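Local coordinates for protein putative glucoamylase (Bacteroides fragilis NCTC 9343, PDB 3EU8) that is a putative glucoamylase, probably a glycoside hydrolase that releases glucose from starch-like glucans, at residues 70-75 / 138-143; 74-79 / 404-409; 220-225 / 421-426. All blocks are in the same frame, centred on the assembly; numbering follows the deposited sequence.

Interaction 1 (70-75 / 138-143); sequences GIMAIL and LMQGLL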
loop_
_atom_site.group_PDB
_atom_site.type_symbol
_atom_site.label_atom_id
_atom_site.label_comp_id
_atom_site.label_asym_id
_atom_site.label_seq_id
_atom_site.Cartn_x
_atom_site.Cartn_y
_atom_site.Cartn_z
ATOM N N GLY A 70 -3.984 -5.786 -3.575
ATOM C CA GLY A 70 -5.140 -6.361 -4.182
ATOM C C GLY A 70 -5.578 -7.695 -3.629
ATOM O O GLY A 70 -6.770 -7.924 -3.481
ATOM N N ILE A 71 -4.625 -8.590 -3.341
ATOM C CA ILE A 71 -4.981 -9.907 -2.796
ATOM C C ILE A 71 -5.544 -9.752 -1.419
ATOM O O ILE A 71 -6.389 -10.551 -1.036
ATOM C CB ILE A 71 -3.822 -10.964 -2.755
ATOM C CG1 ILE A 71 -2.716 -10.587 -1.797
ATOM C CG2 ILE A 71 -3.227 -11.196 -4.112
ATOM C CD1 ILE A 71 -1.630 -11.652 -1.735
HETATM N N MSE A 72 -5.106 -8.713 -0.689
HETATM C CA MSE A 72 -5.766 -8.359 0.575
HETATM C C MSE A 72 -7.184 -7.804 0.390
HETATM O O MSE A 72 -8.076 -8.131 1.180
HETATM C CB MSE A 72 -4.946 -7.341 1.391
HETATM C CG MSE A 72 -3.551 -7.794 1.786
HETATM SE SE MSE A 72 -2.438 -6.394 2.604
HETATM C CE MSE A 72 -2.410 -7.125 4.151
ATOM N N ALA A 73 -7.383 -6.941 -0.603
ATOM C CA ALA A 73 -8.753 -6.500 -0.936
ATOM C C ALA A 73 -9.620 -7.688 -1.282
ATOM O O ALA A 73 -10.778 -7.711 -0.917
ATOM C CB ALA A 73 -8.764 -5.488 -2.088
ATOM N N ILE A 74 -9.055 -8.667 -1.995
ATOM C CA ILE A 74 -9.812 -9.876 -2.393
ATOM C C ILE A 74 -10.149 -10.734 -1.169
ATOM O O ILE A 74 -11.270 -11.240 -1.079
ATOM C CB ILE A 74 -9.088 -10.700 -3.463
ATOM C CG1 ILE A 74 -9.134 -9.936 -4.809
ATOM C CG2 ILE A 74 -9.732 -12.106 -3.635
ATOM C CD1 ILE A 74 -8.121 -10.439 -5.843
ATOM N N LEU A 75 -9.210 -10.895 -0.247
ATOM C CA LEU A 75 -9.490 -11.541 1.071
ATOM C C LEU A 75 -10.691 -10.940 1.773
ATOM O O LEU A 75 -11.600 -11.679 2.232
ATOM C CB LEU A 75 -8.319 -11.407 2.046
ATOM C CG LEU A 75 -7.208 -12.424 1.938
ATOM C CD1 LEU A 75 -6.046 -12.073 2.865
ATOM C CD2 LEU A 75 -7.733 -13.838 2.146
ATOM N N LEU A 138 4.088 -7.193 -1.657
ATOM C CA LEU A 138 3.473 -8.444 -2.104
ATOM C C LEU A 138 3.368 -9.461 -0.960
ATOM O O LEU A 138 2.356 -10.092 -0.774
ATOM C CB LEU A 138 4.271 -9.029 -3.280
ATOM C CG LEU A 138 3.804 -10.332 -3.931
ATOM C CD1 LEU A 138 2.347 -10.264 -4.410
ATOM C CD2 LEU A 138 4.761 -10.667 -5.115
HETATM N N MSE A 139 4.444 -9.624 -0.222
HETATM C CA MSE A 139 4.515 -10.635 0.843
HETATM C C MSE A 139 3.629 -10.314 2.020
HETATM O O MSE A 139 3.083 -11.226 2.643
HETATM C CB MSE A 139 5.950 -10.803 1.316
HETATM C CG MSE A 139 6.758 -11.668 0.372
HETATM SE SE MSE A 139 6.153 -13.517 0.330
HETATM C CE MSE A 139 6.708 -13.796 -1.479
ATOM N N GLN A 140 3.499 -9.025 2.337
ATOM C CA GLN A 140 2.573 -8.612 3.395
ATOM C C GLN A 140 1.148 -9.141 3.066
ATOM O O GLN A 140 0.426 -9.553 3.953
ATOM C CB GLN A 140 2.604 -7.076 3.555
ATOM C CG GLN A 140 1.630 -6.558 4.569
ATOM C CD GLN A 140 1.689 -5.085 4.786
ATOM O OE1 GLN A 140 1.572 -4.649 5.951
ATOM N NE2 GLN A 140 1.801 -4.277 3.685
ATOM N N GLY A 141 0.766 -9.078 1.784
ATOM C CA GLY A 141 -0.520 -9.573 1.317
ATOM C C GLY A 141 -0.578 -11.063 1.388
ATOM O O GLY A 141 -1.509 -11.627 1.969
ATOM N N LEU A 142 0.444 -11.701 0.810
ATOM C CA LEU A 142 0.509 -13.175 0.715
ATOM C C LEU A 142 0.531 -13.873 2.058
ATOM O O LEU A 142 -0.094 -14.905 2.235
ATOM C CB LEU A 142 1.726 -13.604 -0.089
ATOM C CG LEU A 142 1.649 -13.440 -1.609
ATOM C CD1 LEU A 142 3.012 -13.827 -2.244
ATOM C CD2 LEU A 142 0.517 -14.269 -2.253
ATOM N N LEU A 143 1.239 -13.307 3.019
ATOM C CA LEU A 143 1.238 -13.883 4.391
ATOM C C LEU A 143 -0.142 -13.789 5.104
ATOM O O LEU A 143 -0.469 -14.617 5.933
ATOM C CB LEU A 143 2.370 -13.250 5.246
ATOM C CG LEU A 143 3.842 -13.504 4.833
ATOM C CD1 LEU A 143 4.767 -12.853 5.863
ATOM C CD2 LEU A 143 4.167 -14.981 4.636
#
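I71 and the selenomethionine M72 reach from helix 64-79 onto the backbone of G141 in helix 132-149. The two short helical segments run nearly parallel, with axes 8.6 Å apart and a crossing angle of 24°. Helix 85-101 packs on both, I95 on I71 and L99 on L142, an arrangement consistent with the helical barrel of six-hairpin glycosidases.

Most of the contact is apolar side chain on backbone. I71 holds CG1 between its backbone N and carbonyl carbon (chi1 66°), which, with the chain extended beyond, lays the CD1 methyl over the face of the peptide that joins G141 to L142. CD1 lies 3.3 Å from G141 C and equally near L142 N, a tight fit. Beside it, M72 CG packs 3.5 Å from G141 CA, with SE a little farther off. Because G141 carries no CB, I71 and M72 meet bare main chain, and the CA atoms of M72 and G141 approach to 5.4 Å.

Methyl against methyl, I71 CD1 touches L142 CD2 at 3.4 Å.

The third kind sets a methyl beside a backbone carbonyl. The M72 chain bends at chi3 (112°), bringing CE 3.7 Å from Q140 O, and it crosses the Q140 side chain at about a right angle near CG. The Q140 amide itself faces elsewhere: OE1 accepts from G267 N and L268 N, and NE2 donates to Y263 O.

No hydrogen bond joins the two segments, and every touching residue is buried. The helices are therefore held here by shape and dispersion, while the Q140 amide ties helix 132-149 to the 263-268 region.

Interaction 2 (74-79 / 404-409); sequences ILAGID and TGLLWK. With EDO (1,2-ethanediol), chain B.
L406 meets A76 and D79 of helix 64-79, its CG anti to the backbone N (chi1 175°). Its CD2 methyl lies against the backbone of that helix, 3.7 Å from A76 CA, and also meets the CB of D79, while CD1 faces the carboxylate of D79: the two side chains meet tip to tip, with CD1 3.9 Å from OD2. One turn before D79, L75 crosses L407 obliquely, and the two touch through their CD1 methyls at 4.0 Å.

Polar atoms gather at the outer edge. An ethanediol, probably from the crystallisation liquor, lies between the segments and donates from O1 to D79 OD2 at 2.6 Å; K409 NZ reaches its O2 through a weak bond. The extended K409 chain also runs back toward the start of its helix, where NZ gives a bond of 3.0 Å to T404 O, directed nearly along the C=O axis (165°). The other carboxylate oxygen, D79 OD1, is bonded to Y148 OH.

G405, with positive phi (71°), leaves helix 389-404 and serves as the N-cap of helix 406-412; W408 N, in the first turn of helix 406-412, donates to N401 OD1. The contact thus sets the end of helix 64-79 against this break between consecutive helices. E400 of helix 389-404 touches A76, L406 and L407, while L75 also packs on helices 85-101 and 132-149.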
loop_
_atom_site.group_PDB
_atom_site.type_symbol
_atom_site.label_atom_id
_atom_site.label_comp_id
_atom_site.label_asym_id
_atom_site.label_seq_id
_atom_site.Cartn_x
_atom_site.Cartn_y
_atom_site.Cartn_z
ATOM N N ILE A 74 -9.055 -8.667 -1.995
ATOM C CA ILE A 74 -9.812 -9.876 -2.393
ATOM C C ILE A 74 -10.149 -10.734 -1.169
ATOM O O ILE A 74 -11.270 -11.240 -1.079
ATOM C CB ILE A 74 -9.088 -10.700 -3.463
ATOM C CG1 ILE A 74 -9.134 -9.936 -4.809
ATOM C CG2 ILE A 74 -9.732 -12.106 -3.635
ATOM C CD1 ILE A 74 -8.121 -10.439 -5.843
ATOM N N LEU A 75 -9.210 -10.895 -0.247
ATOM C CA LEU A 75 -9.490 -11.541 1.071
ATOM C C LEU A 75 -10.691 -10.940 1.773
ATOM O O LEU A 75 -11.600 -11.679 2.232
ATOM C CB LEU A 75 -8.319 -11.407 2.046
ATOM C CG LEU A 75 -7.208 -12.424 1.938
ATOM C CD1 LEU A 75 -6.046 -12.073 2.865
ATOM C CD2 LEU A 75 -7.733 -13.838 2.146
ATOM N N ALA A 76 -10.684 -9.603 1.874
ATOM C CA ALA A 76 -11.850 -8.876 2.428
ATOM C C ALA A 76 -13.156 -9.291 1.738
ATOM O O ALA A 76 -14.169 -9.500 2.405
ATOM C CB ALA A 76 -11.670 -7.372 2.318
ATOM N N GLY A 77 -13.124 -9.389 0.410
ATOM C CA GLY A 77 -14.286 -9.774 -0.387
ATOM C C GLY A 77 -14.785 -11.183 -0.164
ATOM O O GLY A 77 -15.986 -11.405 -0.074
ATOM N N ILE A 78 -13.863 -12.137 -0.078
ATOM C CA ILE A 78 -14.191 -13.533 0.269
ATOM C C ILE A 78 -14.875 -13.544 1.649
ATOM O O ILE A 78 -15.926 -14.192 1.835
ATOM C CB ILE A 78 -12.899 -14.442 0.244
ATOM C CG1 ILE A 78 -12.275 -14.443 -1.169
ATOM C CG2 ILE A 78 -13.162 -15.917 0.807
ATOM C CD1 ILE A 78 -10.937 -15.149 -1.337
ATOM N N ASP A 79 -14.286 -12.815 2.604
ATOM C CA ASP A 79 -14.736 -12.838 4.019
ATOM C C ASP A 79 -16.176 -12.261 4.177
ATOM O O ASP A 79 -16.919 -12.651 5.085
ATOM C CB ASP A 79 -13.711 -12.072 4.865
ATOM C CG ASP A 79 -13.763 -12.414 6.337
ATOM O OD1 ASP A 79 -13.590 -13.588 6.713
ATOM O OD2 ASP A 79 -13.980 -11.499 7.142
ATOM N N THR A 404 -13.437 -4.231 10.639
ATOM C CA THR A 404 -13.293 -5.538 11.321
ATOM C C THR A 404 -11.878 -5.908 11.827
ATOM O O THR A 404 -11.696 -6.899 12.562
ATOM C CB THR A 404 -13.735 -6.655 10.371
ATOM O OG1 THR A 404 -12.752 -6.800 9.348
ATOM C CG2 THR A 404 -15.142 -6.382 9.773
ATOM N N GLY A 405 -10.874 -5.145 11.408
ATOM C CA GLY A 405 -9.473 -5.441 11.703
ATOM C C GLY A 405 -8.937 -6.664 10.953
ATOM O O GLY A 405 -7.891 -7.159 11.343
ATOM N N LEU A 406 -9.618 -7.118 9.883
ATOM C CA LEU A 406 -9.330 -8.398 9.227
ATOM C C LEU A 406 -7.845 -8.605 8.876
ATOM O O LEU A 406 -7.237 -9.623 9.267
ATOM C CB LEU A 406 -10.177 -8.579 7.950
ATOM C CG LEU A 406 -9.914 -9.831 7.066
ATOM C CD1 LEU A 406 -10.209 -11.139 7.842
ATOM C CD2 LEU A 406 -10.712 -9.791 5.803
ATOM N N LEU A 407 -7.293 -7.683 8.103
ATOM C CA LEU A 407 -5.938 -7.860 7.563
ATOM C C LEU A 407 -4.905 -7.797 8.673
ATOM O O LEU A 407 -4.008 -8.602 8.717
ATOM C CB LEU A 407 -5.618 -6.859 6.437
ATOM C CG LEU A 407 -6.351 -7.072 5.106
ATOM C CD1 LEU A 407 -6.407 -8.529 4.722
ATOM C CD2 LEU A 407 -7.740 -6.467 5.112
ATOM N N TRP A 408 -5.086 -6.873 9.605
ATOM C CA TRP A 408 -4.257 -6.819 10.818
ATOM C C TRP A 408 -4.266 -8.138 11.588
ATOM O O TRP A 408 -3.215 -8.703 11.902
ATOM C CB TRP A 408 -4.741 -5.710 11.736
ATOM C CG TRP A 408 -4.481 -4.285 11.222
ATOM C CD1 TRP A 408 -3.474 -3.886 10.387
ATOM C CD2 TRP A 408 -5.215 -3.085 11.560
ATOM N NE1 TRP A 408 -3.572 -2.546 10.146
ATOM C CE2 TRP A 408 -4.592 -2.016 10.886
ATOM C CE3 TRP A 408 -6.315 -2.811 12.392
ATOM C CZ2 TRP A 408 -5.063 -0.685 10.978
ATOM C CZ3 TRP A 408 -6.755 -1.499 12.500
ATOM C CH2 TRP A 408 -6.151 -0.465 11.783
ATOM N N LYS A 409 -5.457 -8.653 11.877
ATOM C CA LYS A 409 -5.559 -9.897 12.626
ATOM C C LYS A 409 -4.827 -11.045 11.930
ATOM O O LYS A 409 -4.144 -11.833 12.573
ATOM C CB LYS A 409 -7.004 -10.232 12.879
ATOM C CG LYS A 409 -7.686 -9.255 13.802
ATOM C CD LYS A 409 -9.185 -9.454 13.813
ATOM C CE LYS A 409 -9.809 -8.531 14.844
ATOM N NZ LYS A 409 -11.303 -8.728 14.865
HETATM C C1 EDO B . -13.475 -10.015 10.009
HETATM O O1 EDO B . -13.893 -11.353 9.757
HETATM C C2 EDO B . -12.173 -9.949 10.817
HETATM O O2 EDO B . -12.313 -10.488 12.135
#

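Interaction 3 (220-225 / 421-426); sequences VPAAVY and LKKLGF. With EDO (1,2-ethanediol), chain C.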
loop_
_atom_site.group_PDB
_atom_site.type_symbol
_atom_site.label_atom_id
_atom_site.label_comp_id
_atom_site.label_asym_id
_atom_site.label_seq_id
_atom_site.Cartn_x
_atom_site.Cartn_y
_atom_site.Cartn_z
ATOM N N VAL A 220 17.619 -11.396 8.322
ATOM C CA VAL A 220 18.750 -10.508 8.588
ATOM C C VAL A 220 18.847 -10.254 10.077
ATOM O O VAL A 220 17.853 -10.410 10.795
ATOM C CB VAL A 220 18.585 -9.147 7.814
ATOM C CG1 VAL A 220 18.405 -9.394 6.330
ATOM C CG2 VAL A 220 17.413 -8.294 8.375
ATOM N N PRO A 221 20.053 -9.886 10.567
ATOM C CA PRO A 221 20.172 -9.532 11.961
ATOM C C PRO A 221 19.500 -8.199 12.271
ATOM O O PRO A 221 19.331 -7.342 11.363
ATOM C CB PRO A 221 21.680 -9.448 12.200
ATOM C CG PRO A 221 22.345 -9.560 10.946
ATOM C CD PRO A 221 21.341 -9.809 9.860
ATOM N N ALA A 222 19.152 -8.017 13.544
ATOM C CA ALA A 222 18.543 -6.799 14.039
ATOM C C ALA A 222 19.361 -5.554 13.643
ATOM O O ALA A 222 18.779 -4.510 13.379
ATOM C CB ALA A 222 18.307 -6.903 15.607
ATOM N N ALA A 223 20.691 -5.679 13.567
ATOM C CA ALA A 223 21.591 -4.571 13.177
ATOM C C ALA A 223 21.220 -3.941 11.841
ATOM O O ALA A 223 21.473 -2.763 11.624
ATOM C CB ALA A 223 23.045 -5.048 13.090
ATOM N N VAL A 224 20.672 -4.744 10.929
ATOM C CA VAL A 224 20.259 -4.253 9.610
ATOM C C VAL A 224 19.169 -3.162 9.790
ATOM O O VAL A 224 19.166 -2.154 9.089
ATOM C CB VAL A 224 19.780 -5.429 8.676
ATOM C CG1 VAL A 224 19.098 -4.909 7.445
ATOM C CG2 VAL A 224 20.963 -6.355 8.299
ATOM N N TYR A 225 18.256 -3.382 10.738
ATOM C CA TYR A 225 17.205 -2.404 11.067
ATOM C C TYR A 225 17.747 -1.201 11.839
ATOM O O TYR A 225 17.490 -0.041 11.501
ATOM C CB TYR A 225 16.107 -3.120 11.867
ATOM C CG TYR A 225 14.974 -2.248 12.336
ATOM C CD1 TYR A 225 14.046 -1.731 11.456
ATOM C CD2 TYR A 225 14.826 -1.950 13.677
ATOM C CE1 TYR A 225 13.008 -0.941 11.906
ATOM C CE2 TYR A 225 13.804 -1.165 14.132
ATOM C CZ TYR A 225 12.896 -0.651 13.255
ATOM O OH TYR A 225 11.883 0.151 13.766
ATOM N N LEU A 421 9.141 -9.252 14.606
ATOM C CA LEU A 421 8.838 -8.076 15.416
ATOM C C LEU A 421 9.587 -8.114 16.743
ATOM O O LEU A 421 10.157 -7.092 17.177
ATOM C CB LEU A 421 7.327 -7.894 15.615
ATOM C CG LEU A 421 6.489 -7.426 14.409
ATOM C CD1 LEU A 421 4.992 -7.700 14.687
ATOM C CD2 LEU A 421 6.721 -5.944 14.060
ATOM N N LYS A 422 9.595 -9.283 17.383
ATOM C CA LYS A 422 10.352 -9.495 18.636
ATOM C C LYS A 422 11.835 -9.218 18.441
ATOM O O LYS A 422 12.431 -8.515 19.224
ATOM C CB LYS A 422 10.178 -10.938 19.167
ATOM C CG LYS A 422 8.745 -11.282 19.648
ATOM C CD LYS A 422 8.509 -12.825 19.789
ATOM C CE LYS A 422 7.284 -13.175 20.667
ATOM N NZ LYS A 422 6.019 -12.622 20.125
ATOM N N LYS A 423 12.411 -9.760 17.375
ATOM C CA LYS A 423 13.831 -9.584 17.072
ATOM C C LYS A 423 14.250 -8.089 16.947
ATOM O O LYS A 423 15.320 -7.681 17.427
ATOM C CB LYS A 423 14.170 -10.365 15.798
ATOM C CG LYS A 423 15.635 -10.519 15.487
ATOM C CD LYS A 423 15.860 -11.440 14.303
ATOM C CE LYS A 423 17.348 -11.755 14.130
ATOM N NZ LYS A 423 17.609 -12.991 13.318
ATOM N N LEU A 424 13.388 -7.282 16.349
ATOM C CA LEU A 424 13.655 -5.847 16.131
ATOM C C LEU A 424 13.327 -4.932 17.333
ATOM O O LEU A 424 13.613 -3.725 17.309
ATOM C CB LEU A 424 12.886 -5.372 14.904
ATOM C CG LEU A 424 13.246 -6.104 13.592
ATOM C CD1 LEU A 424 12.637 -5.438 12.357
ATOM C CD2 LEU A 424 14.769 -6.178 13.460
ATOM N N GLY A 425 12.683 -5.505 18.349
ATOM C CA GLY A 425 12.370 -4.765 19.569
ATOM C C GLY A 425 10.992 -4.112 19.593
ATOM O O GLY A 425 10.736 -3.231 20.420
ATOM N N PHE A 426 10.094 -4.545 18.711
ATOM C CA PHE A 426 8.708 -4.069 18.754
ATOM C C PHE A 426 7.900 -4.692 19.843
ATOM O O PHE A 426 8.154 -5.818 20.252
ATOM C CB PHE A 426 8.000 -4.351 17.447
ATOM C CG PHE A 426 8.399 -3.427 16.369
ATOM C CD1 PHE A 426 9.567 -3.650 15.680
ATOM C CD2 PHE A 426 7.627 -2.316 16.065
ATOM C CE1 PHE A 426 9.953 -2.830 14.691
ATOM C CE2 PHE A 426 8.001 -1.477 15.073
ATOM C CZ PHE A 426 9.185 -1.737 14.373
HETATM C C1 EDO C . 4.777 -8.692 18.895
HETATM O O1 EDO C . 3.647 -9.083 19.682
HETATM C C2 EDO C . 5.677 -7.805 19.732
HETATM O O2 EDO C . 6.869 -8.515 20.118
HETATM O O HOH W 1 16.207 -12.359 11.367
#
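L424 lies across the ring of Y225, putting its CD1 methyl over one face, 4.2 Å from the centroid and 21° off the ring normal. Its second methyl, CD2, packs 3.7 Å from Y225 CB and close to A222 CA. F426 completes the packed side: its CZ comes within 3.3 Å of Y225 OH, the two rings oblique with planes at 49°. Y225 has CG anti to its backbone N (chi1 178°), which sends the hydroxyl past L424 to F426 and on to D275 OD2, its hydrogen-bond partner.

L424 and F426 flank G425, where helix 415-424 closes in a Schellman motif. G425 takes positive phi, and F426 N bonds to L421 O at 3.0 Å while G425 N bonds to K422 O. This turn brings F426 back beside Y225. In the last helical turn, K423 O separately meets A222 CB at 3.6 Å.

Toward solvent the contact is looser. The exposed K423 stretches alongside P221 with its chain extended, and NZ stops 3.6 Å from V220 O, with no direct hydrogen bond; a water bridges the two.

How the interactions relate
Interactions 1 and 2 are neighbours that start from the same helix, 64-79. Their centres are 9 Å apart, they share I74 and L75, and they touch where M72 CB packs 3.8 Å from L407 CD1. One helix thus meets helix 132-149 and, more than 300 residues along the chain, helix 406-412. Interaction 2 thereby brings early and late helices together, consistent with the closed helical barrel of the six-hairpin clan. Interaction 3 stands apart, its centre 23 Å from that of interaction 1 and 27 Å from that of interaction 2. It follows interaction 1 in series but interleaves with interaction 2, since 220-225 falls between 74-79 and 404-409 and 421-426 follows both.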